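Long-range contacts in putative aspartate aminotransferase (Thermus thermophilus, PDB 1IUG), which probably catalyses pyridoxal 5'-phosphate-dependent transfer of amino groups between amino acids and 2-oxo acids, as a class-V aminotransferase: residues E52-T57 with K220-G225; Y108-R113 with V276-S281; L126-E131 with G157-T162; V166-L171 with R249-L254; P191-V196 with N234-V239. All coordinates share one frame; numbering follows the deposited sequence.

Contact 1: E52-T57 with K220-G225; sequences EVLILT and KAQKEG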
# COMPACT_ATOMS: atom_id res chain seq x y z
N GLU A 52 -12.01 -10.09 13.89
CA GLU A 52 -11.36 -8.81 13.64
C GLU A 52 -11.02 -8.60 12.17
O GLU A 52 -10.75 -9.55 11.44
CB GLU A 52 -10.05 -8.71 14.44
CG GLU A 52 -10.19 -8.91 15.95
CD GLU A 52 -10.85 -7.74 16.66
OE1 GLU A 52 -10.94 -6.63 16.09
OE2 GLU A 52 -11.29 -7.93 17.81
N VAL A 53 -11.05 -7.35 11.75
CA VAL A 53 -10.71 -7.01 10.38
C VAL A 53 -9.48 -6.10 10.45
O VAL A 53 -9.47 -5.11 11.19
CB VAL A 53 -11.85 -6.28 9.64
CG1 VAL A 53 -11.47 -6.05 8.18
CG2 VAL A 53 -13.14 -7.10 9.72
N LEU A 54 -8.43 -6.48 9.73
CA LEU A 54 -7.20 -5.70 9.71
C LEU A 54 -7.09 -4.90 8.41
O LEU A 54 -7.39 -5.40 7.33
CB LEU A 54 -5.99 -6.62 9.87
CG LEU A 54 -5.92 -7.38 11.20
CD1 LEU A 54 -4.76 -8.35 11.20
CD2 LEU A 54 -5.79 -6.39 12.35
N ILE A 55 -6.71 -3.63 8.55
CA ILE A 55 -6.54 -2.73 7.42
C ILE A 55 -5.06 -2.68 7.04
O ILE A 55 -4.21 -2.29 7.85
CB ILE A 55 -7.01 -1.31 7.75
CG1 ILE A 55 -8.48 -1.33 8.17
CG2 ILE A 55 -6.78 -0.38 6.57
CD1 ILE A 55 -9.04 0.03 8.51
N LEU A 56 -4.75 -3.08 5.81
CA LEU A 56 -3.37 -3.09 5.32
C LEU A 56 -3.20 -2.09 4.19
O LEU A 56 -4.09 -1.92 3.35
CB LEU A 56 -3.00 -4.48 4.81
CG LEU A 56 -3.21 -5.68 5.74
CD1 LEU A 56 -2.75 -6.94 5.03
CD2 LEU A 56 -2.45 -5.51 7.04
N THR A 57 -2.06 -1.41 4.18
CA THR A 57 -1.78 -0.44 3.14
C THR A 57 -1.10 -1.17 1.98
O THR A 57 0.06 -1.57 2.08
CB THR A 57 -0.92 0.72 3.69
OG1 THR A 57 -1.67 1.41 4.70
CG2 THR A 57 -0.56 1.71 2.58
N LYS A 220 -2.18 -6.44 17.25
CA LYS A 220 -1.77 -5.83 18.51
C LYS A 220 -2.01 -4.31 18.44
O LYS A 220 -2.62 -3.73 19.34
CB LYS A 220 -0.28 -6.15 18.73
CG LYS A 220 0.38 -5.84 20.09
CD LYS A 220 0.35 -4.37 20.48
CE LYS A 220 1.05 -4.12 21.82
NZ LYS A 220 1.61 -5.35 22.46
N ALA A 221 -1.55 -3.70 17.35
CA ALA A 221 -1.70 -2.26 17.15
C ALA A 221 -3.10 -1.79 16.74
O ALA A 221 -3.60 -0.79 17.26
CB ALA A 221 -0.67 -1.77 16.13
N GLN A 222 -3.72 -2.50 15.80
CA GLN A 222 -5.04 -2.11 15.31
C GLN A 222 -6.16 -2.25 16.33
O GLN A 222 -7.19 -1.58 16.23
CB GLN A 222 -5.37 -2.82 13.99
CG GLN A 222 -4.39 -2.41 12.89
CD GLN A 222 -4.83 -2.79 11.49
OE1 GLN A 222 -6.02 -2.94 11.22
NE2 GLN A 222 -3.86 -2.91 10.59
N LYS A 223 -5.92 -3.07 17.34
CA LYS A 223 -6.87 -3.27 18.44
C LYS A 223 -7.08 -1.92 19.13
O LYS A 223 -8.18 -1.59 19.56
CB LYS A 223 -6.27 -4.24 19.46
CG LYS A 223 -6.77 -5.67 19.42
CD LYS A 223 -8.27 -5.75 19.65
CE LYS A 223 -8.77 -7.19 19.64
NZ LYS A 223 -7.69 -8.19 19.41
N GLU A 224 -6.00 -1.13 19.21
CA GLU A 224 -6.03 0.17 19.86
C GLU A 224 -6.23 1.35 18.90
O GLU A 224 -6.10 2.51 19.30
CB GLU A 224 -4.75 0.37 20.67
CG GLU A 224 -4.90 1.35 21.84
CD GLU A 224 -3.58 1.65 22.55
OE1 GLU A 224 -2.94 0.69 23.05
OE2 GLU A 224 -3.19 2.84 22.60
N GLY A 225 -6.54 1.07 17.64
CA GLY A 225 -6.76 2.14 16.68
C GLY A 225 -5.49 2.63 16.01
O GLY A 225 -5.48 3.70 15.40
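Two hydrogen bonds to one side-chain amide, one accepted and one given, carry this contact. Q222, in the last turn of its helix, has an extended chain (chi2 -166°) and lays its amide along the backbone of I55. I55 N donates to Q222 OE1 over 2.8 Å, nearly straight (169° at the hydrogen) and on a lone pair. Q222 NE2 donates back to I55 O, also over 2.8 Å, but is more bent and comes from above the carbonyl plane. The amide is thus held at both ends, and NE2 also bonds E218.

The apolar part is small. L54 CD2 packs on the flank of the Q222 chain, 4.0 Å from Q222 CB, and lies beside the amide oxygen.

The charged part is loose. E52 OE2 and K223 NZ form a long salt bridge of 3.9 Å, their chains crossing at about a right angle. R40 is the stronger partner of E52, through OE1.

G225, with positive phi, is C-prime of a Schellman motif ending the helix. Strand 52-57 is outermost in the seven-stranded sheet of this chain. Strand 193-198 pairs antiparallel with it, helix 30-47 packs on V53, and helix 215-222 covers L54.

Contact 2: Y108-R113 with V276-S281; sequences YGDTPR and VPKRFS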
# COMPACT_ATOMS: atom_id res chain seq x y z
N TYR A 108 -12.34 -22.09 -17.46
CA TYR A 108 -12.68 -20.72 -17.09
C TYR A 108 -14.17 -20.51 -17.33
O TYR A 108 -14.68 -20.75 -18.43
CB TYR A 108 -11.86 -19.72 -17.91
CG TYR A 108 -10.50 -19.38 -17.31
CD1 TYR A 108 -10.02 -18.07 -17.33
CD2 TYR A 108 -9.69 -20.36 -16.74
CE1 TYR A 108 -8.77 -17.74 -16.80
CE2 TYR A 108 -8.43 -20.05 -16.21
CZ TYR A 108 -7.98 -18.74 -16.25
OH TYR A 108 -6.74 -18.42 -15.74
N GLY A 109 -14.88 -20.10 -16.28
CA GLY A 109 -16.31 -19.88 -16.37
C GLY A 109 -17.04 -20.83 -15.44
O GLY A 109 -18.20 -20.61 -15.09
N ASP A 110 -16.36 -21.91 -15.05
CA ASP A 110 -16.91 -22.92 -14.16
C ASP A 110 -16.50 -22.67 -12.71
O ASP A 110 -15.64 -21.84 -12.43
CB ASP A 110 -16.45 -24.32 -14.58
CG ASP A 110 -17.15 -24.83 -15.83
OD1 ASP A 110 -17.38 -24.03 -16.76
OD2 ASP A 110 -17.47 -26.04 -15.87
N THR A 111 -17.15 -23.39 -11.80
CA THR A 111 -16.87 -23.29 -10.37
C THR A 111 -16.78 -24.70 -9.79
O THR A 111 -17.35 -25.64 -10.34
CB THR A 111 -17.96 -22.49 -9.60
OG1 THR A 111 -19.24 -23.07 -9.84
CG2 THR A 111 -17.97 -21.03 -10.04
N PRO A 112 -16.05 -24.86 -8.67
CA PRO A 112 -15.87 -26.15 -8.00
C PRO A 112 -17.17 -26.75 -7.47
O PRO A 112 -18.08 -26.02 -7.08
CB PRO A 112 -14.93 -25.80 -6.85
CG PRO A 112 -14.19 -24.61 -7.34
CD PRO A 112 -15.27 -23.81 -7.99
N ARG A 113 -17.24 -28.08 -7.47
CA ARG A 113 -18.40 -28.80 -6.95
C ARG A 113 -18.03 -29.16 -5.51
O ARG A 113 -16.86 -29.43 -5.21
CB ARG A 113 -18.61 -30.12 -7.71
CG ARG A 113 -18.56 -30.04 -9.22
CD ARG A 113 -19.61 -29.13 -9.82
NE ARG A 113 -19.42 -28.95 -11.26
CZ ARG A 113 -19.37 -29.93 -12.15
NH1 ARG A 113 -19.49 -31.20 -11.78
NH2 ARG A 113 -19.16 -29.65 -13.43
N VAL A 276 -20.28 -16.07 -20.16
CA VAL A 276 -19.14 -16.93 -19.84
C VAL A 276 -19.38 -17.88 -18.66
O VAL A 276 -19.12 -19.08 -18.78
CB VAL A 276 -17.86 -16.09 -19.60
CG1 VAL A 276 -16.69 -16.99 -19.23
CG2 VAL A 276 -17.52 -15.29 -20.84
N PRO A 277 -19.87 -17.36 -17.52
CA PRO A 277 -20.12 -18.22 -16.36
C PRO A 277 -21.48 -18.92 -16.31
O PRO A 277 -22.40 -18.57 -17.04
CB PRO A 277 -19.97 -17.24 -15.20
CG PRO A 277 -20.63 -16.02 -15.76
CD PRO A 277 -20.10 -15.94 -17.18
N LYS A 278 -21.58 -19.92 -15.43
CA LYS A 278 -22.82 -20.68 -15.22
C LYS A 278 -23.50 -20.02 -14.01
O LYS A 278 -24.72 -19.87 -13.97
CB LYS A 278 -22.53 -22.14 -14.87
CG LYS A 278 -21.66 -22.90 -15.88
CD LYS A 278 -22.30 -22.94 -17.26
CE LYS A 278 -21.44 -23.71 -18.28
NZ LYS A 278 -20.17 -24.25 -17.70
N ARG A 279 -22.69 -19.69 -13.02
CA ARG A 279 -23.12 -19.04 -11.79
C ARG A 279 -22.73 -17.58 -11.95
O ARG A 279 -21.55 -17.26 -12.16
CB ARG A 279 -22.38 -19.64 -10.60
CG ARG A 279 -23.05 -20.83 -9.95
CD ARG A 279 -24.43 -20.48 -9.41
NE ARG A 279 -24.69 -21.15 -8.14
CZ ARG A 279 -24.16 -20.78 -6.97
NH1 ARG A 279 -23.33 -19.75 -6.90
NH2 ARG A 279 -24.49 -21.44 -5.87
N PHE A 280 -23.70 -16.69 -11.82
CA PHE A 280 -23.44 -15.27 -12.01
C PHE A 280 -23.14 -14.43 -10.78
O PHE A 280 -23.89 -14.43 -9.81
CB PHE A 280 -24.60 -14.64 -12.80
CG PHE A 280 -24.90 -15.35 -14.08
CD1 PHE A 280 -25.68 -16.50 -14.09
CD2 PHE A 280 -24.38 -14.88 -15.29
CE1 PHE A 280 -25.94 -17.19 -15.28
CE2 PHE A 280 -24.63 -15.55 -16.48
CZ PHE A 280 -25.41 -16.71 -16.48
N SER A 281 -22.00 -13.75 -10.84
CA SER A 281 -21.57 -12.84 -9.78
C SER A 281 -22.11 -11.47 -10.17
O SER A 281 -22.06 -11.09 -11.34
CB SER A 281 -20.05 -12.79 -9.70
OG SER A 281 -19.63 -11.75 -8.84
O HOH W 1 -20.07 -20.51 -13.15
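K278 CG stands anti to the carbonyl carbon (chi1 -55°), and the chain bends at chi2 (-60°) and at chi4. D110 CG is also anti to its carbonyl carbon (chi1 -74°). The two side chains run side by side and point the same way. Their charged ends meet in a salt bridge, D110 OD1 to K278 NZ, at 3.0 Å. D110 OD2 is farther, 3.7 Å from K278 NZ.

The backbones come closest at G109 and P277, whose CA atoms are 4.2 Å apart. G109 has a positive phi. A CB at this position would run into V276 O and into the carbonyl O of Y108. P277 CA makes a CA-H...O contact with G109 O at 3.3 Å. K278 N gives G109 O a weak, long hydrogen bond of 3.5 Å. A water donates to G109 O over 2.7 Å and accepts from R279 N, so it bridges the two loops. V276 CG1 packs on G109 CA at 4.1 Å.

Strand 136-137 is next to the contact, with A136 touching T111 and P277.

The arrangement is a loop-to-loop junction between the two mixed sheets of the chain. One loop follows strand 100-105 of the larger sheet; the other links strands 274-275 and 285-288 of the smaller. V276 lies about 6 Å, side chain to side chain, from R322, a predicted substrate-binding residue.

Contact 3: L126-E131 with G157-T162; sequences LLVHSE and GADMVT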
# COMPACT_ATOMS: atom_id res chain seq x y z
N LEU A 126 -8.52 -22.90 -0.16
CA LEU A 126 -8.52 -21.50 -0.55
C LEU A 126 -9.50 -21.34 -1.69
O LEU A 126 -9.40 -22.04 -2.70
CB LEU A 126 -7.12 -21.05 -0.97
CG LEU A 126 -6.03 -21.12 0.10
CD1 LEU A 126 -4.70 -20.69 -0.50
CD2 LEU A 126 -6.41 -20.23 1.29
N LEU A 127 -10.45 -20.44 -1.53
CA LEU A 127 -11.47 -20.22 -2.54
C LEU A 127 -11.64 -18.76 -2.94
O LEU A 127 -11.43 -17.86 -2.13
CB LEU A 127 -12.82 -20.73 -2.04
CG LEU A 127 -12.98 -22.22 -1.73
CD1 LEU A 127 -14.23 -22.43 -0.87
CD2 LEU A 127 -13.07 -23.02 -3.02
N VAL A 128 -12.01 -18.54 -4.19
CA VAL A 128 -12.28 -17.20 -4.70
C VAL A 128 -13.80 -17.13 -4.82
O VAL A 128 -14.41 -17.87 -5.61
CB VAL A 128 -11.60 -16.95 -6.06
CG1 VAL A 128 -12.04 -15.61 -6.63
CG2 VAL A 128 -10.09 -16.94 -5.89
N HIS A 129 -14.42 -16.30 -4.00
CA HIS A 129 -15.87 -16.14 -3.97
C HIS A 129 -16.40 -15.65 -5.32
O HIS A 129 -17.25 -16.30 -5.94
CB HIS A 129 -16.27 -15.18 -2.85
CG HIS A 129 -17.72 -15.24 -2.49
ND1 HIS A 129 -18.59 -16.12 -3.09
CD2 HIS A 129 -18.44 -14.54 -1.59
CE1 HIS A 129 -19.80 -15.95 -2.58
NE2 HIS A 129 -19.73 -15.00 -1.66
N SER A 130 -15.90 -14.51 -5.77
CA SER A 130 -16.30 -13.94 -7.04
C SER A 130 -15.06 -13.87 -7.94
O SER A 130 -14.15 -13.08 -7.70
CB SER A 130 -16.89 -12.54 -6.82
OG SER A 130 -17.14 -11.90 -8.06
N GLU A 131 -15.01 -14.78 -8.92
CA GLU A 131 -13.89 -14.84 -9.86
C GLU A 131 -14.13 -13.78 -10.92
O GLU A 131 -14.76 -14.03 -11.96
CB GLU A 131 -13.79 -16.25 -10.47
CG GLU A 131 -12.65 -16.45 -11.47
CD GLU A 131 -11.29 -16.03 -10.93
OE1 GLU A 131 -10.67 -16.81 -10.18
OE2 GLU A 131 -10.83 -14.92 -11.27
N GLY A 157 -9.98 -20.27 3.68
CA GLY A 157 -9.66 -18.88 3.41
C GLY A 157 -10.35 -18.46 2.12
O GLY A 157 -10.39 -19.24 1.16
N ALA A 158 -10.88 -17.24 2.07
CA ALA A 158 -11.57 -16.80 0.87
C ALA A 158 -11.20 -15.42 0.33
O ALA A 158 -10.86 -14.51 1.08
CB ALA A 158 -13.07 -16.86 1.09
N ASP A 159 -11.24 -15.31 -0.99
CA ASP A 159 -10.97 -14.06 -1.69
C ASP A 159 -12.37 -13.47 -1.91
O ASP A 159 -13.14 -14.01 -2.70
CB ASP A 159 -10.29 -14.34 -3.04
CG ASP A 159 -10.11 -13.08 -3.91
OD1 ASP A 159 -10.89 -12.10 -3.78
OD2 ASP A 159 -9.21 -13.07 -4.76
N MET A 160 -12.69 -12.41 -1.18
CA MET A 160 -13.99 -11.75 -1.30
C MET A 160 -13.80 -10.33 -1.83
O MET A 160 -14.58 -9.43 -1.52
CB MET A 160 -14.69 -11.70 0.07
CG MET A 160 -15.17 -13.05 0.60
SD MET A 160 -15.94 -12.85 2.23
CE MET A 160 -16.41 -14.50 2.60
N VAL A 161 -12.76 -10.14 -2.65
CA VAL A 161 -12.46 -8.83 -3.21
C VAL A 161 -13.60 -8.24 -4.02
O VAL A 161 -13.85 -7.03 -3.92
CB VAL A 161 -11.14 -8.81 -4.02
CG1 VAL A 161 -10.92 -7.44 -4.62
CG2 VAL A 161 -9.97 -9.16 -3.11
N THR A 162 -14.28 -9.05 -4.83
CA THR A 162 -15.42 -8.55 -5.61
C THR A 162 -16.77 -9.08 -5.15
O THR A 162 -17.72 -9.14 -5.94
CB THR A 162 -15.26 -8.74 -7.14
OG1 THR A 162 -15.01 -10.11 -7.45
CG2 THR A 162 -14.13 -7.88 -7.68
O HOH W 2 -13.98 -12.23 -5.02
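D159 and G157 have the most surface buried here, with H129 next. D159 stands on the same sheet face as V128, its CB 3.9 Å from V128 CG2. The two side chains lie side by side. D159 CG is anti to its backbone N (chi1 173°), and OD1 accepts from V161 N over 2.9 Å. This Asx turn fixes the carboxylate as the strand ends. D159 N donates to L127 O at 2.8 Å, and D159 O accepts from H129 N.

G157 O takes a nearly linear bond from L127 N at 2.9 Å. L126 CD2 leans over G157; a CB there would be tight against it.

Beyond strands 124-128 and 155-159 the ladder gives way to a looser junction. H129 CB packs on D159 O, and M160 CG comes to the edge of the imidazole. S130 and T162 extend it. S130 OG and T162 OG1 are hydrogen-bonded at 2.8 Å, and a water accepts from both backbone nitrogens. S130 OG is also bonded to S281, and T162 OG1 to T132.

The two strands are parallel neighbours in the seven-stranded sheet, joined by a crossover through helix 140-150. D159 OD2 lies close to N1 of the pyridoxal phosphate-modified lysine at position 185. An aspartate facing the pyridine nitrogen is characteristic of fold type I pyridoxal phosphate enzymes, where it probably stabilises a protonated N1.

Contact 4: V166-L171 with R249-L254; sequences VGEVAL and RLEEHL
L254 is the packed end of this contact and two glutamates are its open end. L254 points from helix 250-270 toward the loop 166-171, with CG anti to its carbonyl carbon. Its two methyls take different jobs. CD2 sits against the peptide between V166 and G167, 3.5 Å from V166 O and 3.7 Å from G167 N. CD1 touches the carboxylate of E168, 3.4 Å from OE1. G167 brings no side chain to this meeting, so the leucine lies directly on backbone. V166 turns its own side chain away, and M326 packs on it. A water donates to both V166 O (2.7 Å) and L254 O (2.8 Å). It ties loop and helix together by their carbonyls.

The other end is exposed. E168 bends at chi2 (-71°) and E251 bends at chi2 (62°). The bends bring their tips together, although the CB of E251 points away from the loop. E168 OE1 and E251 OE2 are 2.9 Å apart. The chains cross at about a right angle, while the carboxylate planes are nearly coplanar, 6° apart. R48 forms a long, weak ion pair with E168 OE2.

Two acceptors so close do not make a hydrogen bond as modelled, and two full negative charges should repel. The closeness is consistent with a raised pKa and a proton shared at least part of the time, though the coordinates do not decide this. The first turn of the helix lies here, and its N-terminal dipole may ease the charge on E251.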
# COMPACT_ATOMS: atom_id res chain seq x y z
N VAL A 166 -21.04 -6.22 -2.72
CA VAL A 166 -21.55 -6.45 -4.06
C VAL A 166 -22.63 -7.53 -3.95
O VAL A 166 -23.70 -7.41 -4.53
CB VAL A 166 -20.41 -6.92 -5.01
CG1 VAL A 166 -20.96 -7.22 -6.38
CG2 VAL A 166 -19.34 -5.86 -5.09
N GLY A 167 -22.33 -8.55 -3.15
CA GLY A 167 -23.25 -9.64 -2.91
C GLY A 167 -23.23 -9.99 -1.43
O GLY A 167 -22.50 -9.37 -0.65
N GLU A 168 -24.03 -10.97 -1.04
CA GLU A 168 -24.10 -11.42 0.35
C GLU A 168 -22.82 -12.12 0.76
O GLU A 168 -22.32 -12.99 0.04
CB GLU A 168 -25.28 -12.37 0.56
CG GLU A 168 -26.65 -11.69 0.57
CD GLU A 168 -26.89 -10.86 1.82
OE1 GLU A 168 -27.80 -10.00 1.79
OE2 GLU A 168 -26.19 -11.06 2.84
N VAL A 169 -22.29 -11.74 1.92
CA VAL A 169 -21.07 -12.34 2.45
C VAL A 169 -21.15 -12.48 3.97
O VAL A 169 -21.92 -11.79 4.64
CB VAL A 169 -19.79 -11.50 2.11
CG1 VAL A 169 -19.56 -11.44 0.61
CG2 VAL A 169 -19.89 -10.10 2.70
N ALA A 170 -20.35 -13.41 4.50
CA ALA A 170 -20.26 -13.66 5.93
C ALA A 170 -19.05 -14.54 6.14
O ALA A 170 -18.56 -15.17 5.20
CB ALA A 170 -21.51 -14.37 6.44
N LEU A 171 -18.50 -14.54 7.35
CA LEU A 171 -17.35 -15.38 7.64
C LEU A 171 -17.79 -16.71 8.26
O LEU A 171 -18.15 -17.64 7.53
CB LEU A 171 -16.35 -14.65 8.54
CG LEU A 171 -15.01 -14.34 7.86
CD1 LEU A 171 -15.25 -13.55 6.59
CD2 LEU A 171 -14.13 -13.55 8.81
N ARG A 249 -28.37 0.74 4.63
CA ARG A 249 -29.21 0.38 3.49
C ARG A 249 -28.56 -0.74 2.67
O ARG A 249 -28.73 -0.80 1.46
CB ARG A 249 -29.40 1.59 2.57
CG ARG A 249 -30.02 2.82 3.22
CD ARG A 249 -31.41 2.55 3.77
NE ARG A 249 -32.09 3.79 4.14
CZ ARG A 249 -33.00 3.89 5.11
NH1 ARG A 249 -33.34 2.82 5.83
NH2 ARG A 249 -33.57 5.07 5.37
N LEU A 250 -27.83 -1.62 3.35
CA LEU A 250 -27.12 -2.72 2.67
C LEU A 250 -27.96 -3.55 1.71
O LEU A 250 -27.58 -3.72 0.55
CB LEU A 250 -26.44 -3.64 3.69
CG LEU A 250 -25.56 -4.75 3.10
CD1 LEU A 250 -24.43 -4.14 2.27
CD2 LEU A 250 -25.01 -5.63 4.20
N GLU A 251 -29.11 -4.03 2.19
CA GLU A 251 -30.01 -4.86 1.39
C GLU A 251 -30.44 -4.17 0.10
O GLU A 251 -30.53 -4.81 -0.95
CB GLU A 251 -31.25 -5.24 2.21
CG GLU A 251 -31.72 -6.67 2.00
CD GLU A 251 -30.68 -7.70 2.42
OE1 GLU A 251 -30.19 -7.62 3.58
OE2 GLU A 251 -30.34 -8.58 1.61
N GLU A 252 -30.71 -2.87 0.19
CA GLU A 252 -31.11 -2.10 -0.97
C GLU A 252 -29.94 -1.94 -1.93
O GLU A 252 -30.11 -2.01 -3.15
CB GLU A 252 -31.63 -0.72 -0.55
CG GLU A 252 -32.90 -0.75 0.30
CD GLU A 252 -32.63 -0.80 1.81
OE1 GLU A 252 -31.89 -1.69 2.28
OE2 GLU A 252 -33.19 0.06 2.53
N HIS A 253 -28.74 -1.74 -1.37
CA HIS A 253 -27.53 -1.58 -2.17
C HIS A 253 -27.23 -2.86 -2.94
O HIS A 253 -26.87 -2.82 -4.12
CB HIS A 253 -26.33 -1.22 -1.28
CG HIS A 253 -25.02 -1.19 -2.00
ND1 HIS A 253 -24.62 -0.13 -2.79
CD2 HIS A 253 -24.02 -2.10 -2.07
CE1 HIS A 253 -23.44 -0.39 -3.31
NE2 HIS A 253 -23.05 -1.58 -2.89
N LEU A 254 -27.37 -3.99 -2.26
CA LEU A 254 -27.12 -5.29 -2.88
C LEU A 254 -28.13 -5.59 -3.99
O LEU A 254 -27.74 -6.05 -5.07
CB LEU A 254 -27.13 -6.40 -1.82
CG LEU A 254 -26.05 -6.27 -0.74
CD1 LEU A 254 -26.13 -7.44 0.23
CD2 LEU A 254 -24.67 -6.21 -1.40
O HOH W 3 -26.22 -8.41 -4.98

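Contact 5: P191-V196 with N234-V239; sequences PGLGFV and NLVLAV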
# COMPACT_ATOMS: atom_id res chain seq x y z
N PRO A 191 -7.72 2.67 -5.15
CA PRO A 191 -6.86 1.51 -4.86
C PRO A 191 -5.89 1.95 -3.77
O PRO A 191 -5.58 3.14 -3.68
CB PRO A 191 -6.11 1.31 -6.18
CG PRO A 191 -7.00 1.91 -7.21
CD PRO A 191 -7.52 3.14 -6.53
N GLY A 192 -5.41 1.02 -2.95
CA GLY A 192 -4.47 1.40 -1.91
C GLY A 192 -4.63 0.70 -0.58
O GLY A 192 -3.73 0.76 0.26
N LEU A 193 -5.78 0.07 -0.36
CA LEU A 193 -6.03 -0.65 0.89
C LEU A 193 -6.45 -2.09 0.63
O LEU A 193 -7.09 -2.39 -0.38
CB LEU A 193 -7.12 0.04 1.72
CG LEU A 193 -6.89 1.45 2.26
CD1 LEU A 193 -8.11 1.88 3.06
CD2 LEU A 193 -5.64 1.50 3.12
N GLY A 194 -6.03 -2.97 1.53
CA GLY A 194 -6.38 -4.38 1.46
C GLY A 194 -6.89 -4.73 2.85
O GLY A 194 -6.46 -4.13 3.84
N PHE A 195 -7.84 -5.66 2.94
CA PHE A 195 -8.39 -6.05 4.24
C PHE A 195 -8.33 -7.55 4.48
O PHE A 195 -8.62 -8.36 3.59
CB PHE A 195 -9.84 -5.58 4.39
CG PHE A 195 -10.07 -4.17 3.93
CD1 PHE A 195 -10.62 -3.92 2.68
CD2 PHE A 195 -9.72 -3.10 4.74
CE1 PHE A 195 -10.81 -2.62 2.24
CE2 PHE A 195 -9.90 -1.79 4.31
CZ PHE A 195 -10.44 -1.55 3.06
N VAL A 196 -7.94 -7.92 5.69
CA VAL A 196 -7.88 -9.32 6.10
C VAL A 196 -8.84 -9.47 7.27
O VAL A 196 -8.65 -8.86 8.33
CB VAL A 196 -6.47 -9.76 6.55
CG1 VAL A 196 -6.50 -11.22 6.97
CG2 VAL A 196 -5.46 -9.56 5.43
N ASN A 234 -5.86 8.64 4.67
CA ASN A 234 -6.77 9.39 3.80
C ASN A 234 -7.79 8.43 3.18
O ASN A 234 -8.98 8.74 3.09
CB ASN A 234 -5.99 10.08 2.67
CG ASN A 234 -4.84 10.93 3.19
OD1 ASN A 234 -3.90 10.42 3.82
ND2 ASN A 234 -4.90 12.23 2.94
N LEU A 235 -7.30 7.27 2.73
CA LEU A 235 -8.15 6.25 2.13
C LEU A 235 -9.05 5.61 3.19
O LEU A 235 -10.19 5.26 2.92
CB LEU A 235 -7.29 5.17 1.46
CG LEU A 235 -6.37 5.61 0.33
CD1 LEU A 235 -5.67 4.39 -0.25
CD2 LEU A 235 -7.15 6.31 -0.76
N VAL A 236 -8.52 5.46 4.41
CA VAL A 236 -9.29 4.89 5.51
C VAL A 236 -10.51 5.77 5.78
O VAL A 236 -11.61 5.25 6.02
CB VAL A 236 -8.42 4.75 6.80
CG1 VAL A 236 -9.27 4.30 7.98
CG2 VAL A 236 -7.31 3.74 6.57
N LEU A 237 -10.33 7.08 5.68
CA LEU A 237 -11.41 8.05 5.87
C LEU A 237 -12.49 7.81 4.83
O LEU A 237 -13.69 7.83 5.14
CB LEU A 237 -10.90 9.48 5.74
CG LEU A 237 -10.46 10.19 7.02
CD1 LEU A 237 -9.67 11.45 6.67
CD2 LEU A 237 -11.69 10.52 7.86
N ALA A 238 -12.06 7.62 3.58
CA ALA A 238 -12.96 7.36 2.46
C ALA A 238 -13.75 6.07 2.68
O ALA A 238 -14.95 6.01 2.41
CB ALA A 238 -12.17 7.30 1.15
N VAL A 239 -13.07 5.03 3.16
CA VAL A 239 -13.72 3.74 3.43
C VAL A 239 -14.79 3.90 4.51
O VAL A 239 -15.90 3.40 4.37
CB VAL A 239 -12.67 2.67 3.87
CG1 VAL A 239 -13.38 1.43 4.41
CG2 VAL A 239 -11.78 2.29 2.68
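L193 is the main bump. It stands on strand 193-198 and points toward helix 233-246, with CG anti to the carbonyl carbon (chi1 -63°). Its CD1 methyl enters a hollow on the helix lined by L235, V236 and V239. L193 CD1 is 3.7 Å from L235 CB and 3.7 Å from V239 CG2. V236 CG2 closes a further side, 4.1 Å from L193 CD1.

L235 slides past L193 in the opposite direction, so each leucine lies along the flank of the other. Its CD1 drops onto the turn before the strand, 3.6 Å from G192 CA and 3.7 Å from P191 O. The bare CA of G192 is the floor on which L235 CD1 rests. A CB there would collide with L235 CD1, and the phi of 142° would also drive it into the carbonyl O of P191.

This is helix-on-sheet packing at one side of the large aminotransferase sheet. The segments of strand and helix cross at -64°, with their axes 10.3 Å apart. Strand 193-198 lies between strands 52-57 and 178-182, antiparallel to both.

F195 meets V239 tip to tip. V239 CG2 comes to the edge of the ring, 4.1 Å from F195 CZ. I55 and L43 also touch the phenyl ring. Helix 14-21 packs on L235 through L20, and helix 30-47 on V236 through F36 and A39. P191 touches N234 of the second subunit.

How the contacts relate
From the N terminus, strand 52-57 opens contact 1, which closes at 220-225. Contact 2 opens next, at 108-113, and closes last, at 276-281, so it crosses contact 1. Contact 3 is nested inside both. Contact 4 crosses contact 1, lies within contact 2, and ties the loop before strand 178-182 to the start of helix 250-270. Contact 5 is nested in contacts 2 and 4 and crosses contact 1. Contacts 1, 3 and 5 tie to the seven-stranded sheet, where contacts 1 and 5 touch through the neighbouring strands 52-57 and 193-198. Contact 3 touches contacts 2 and 4. Contact 2 joins the loop after strand 100-105 of the larger sheet to a loop of the smaller.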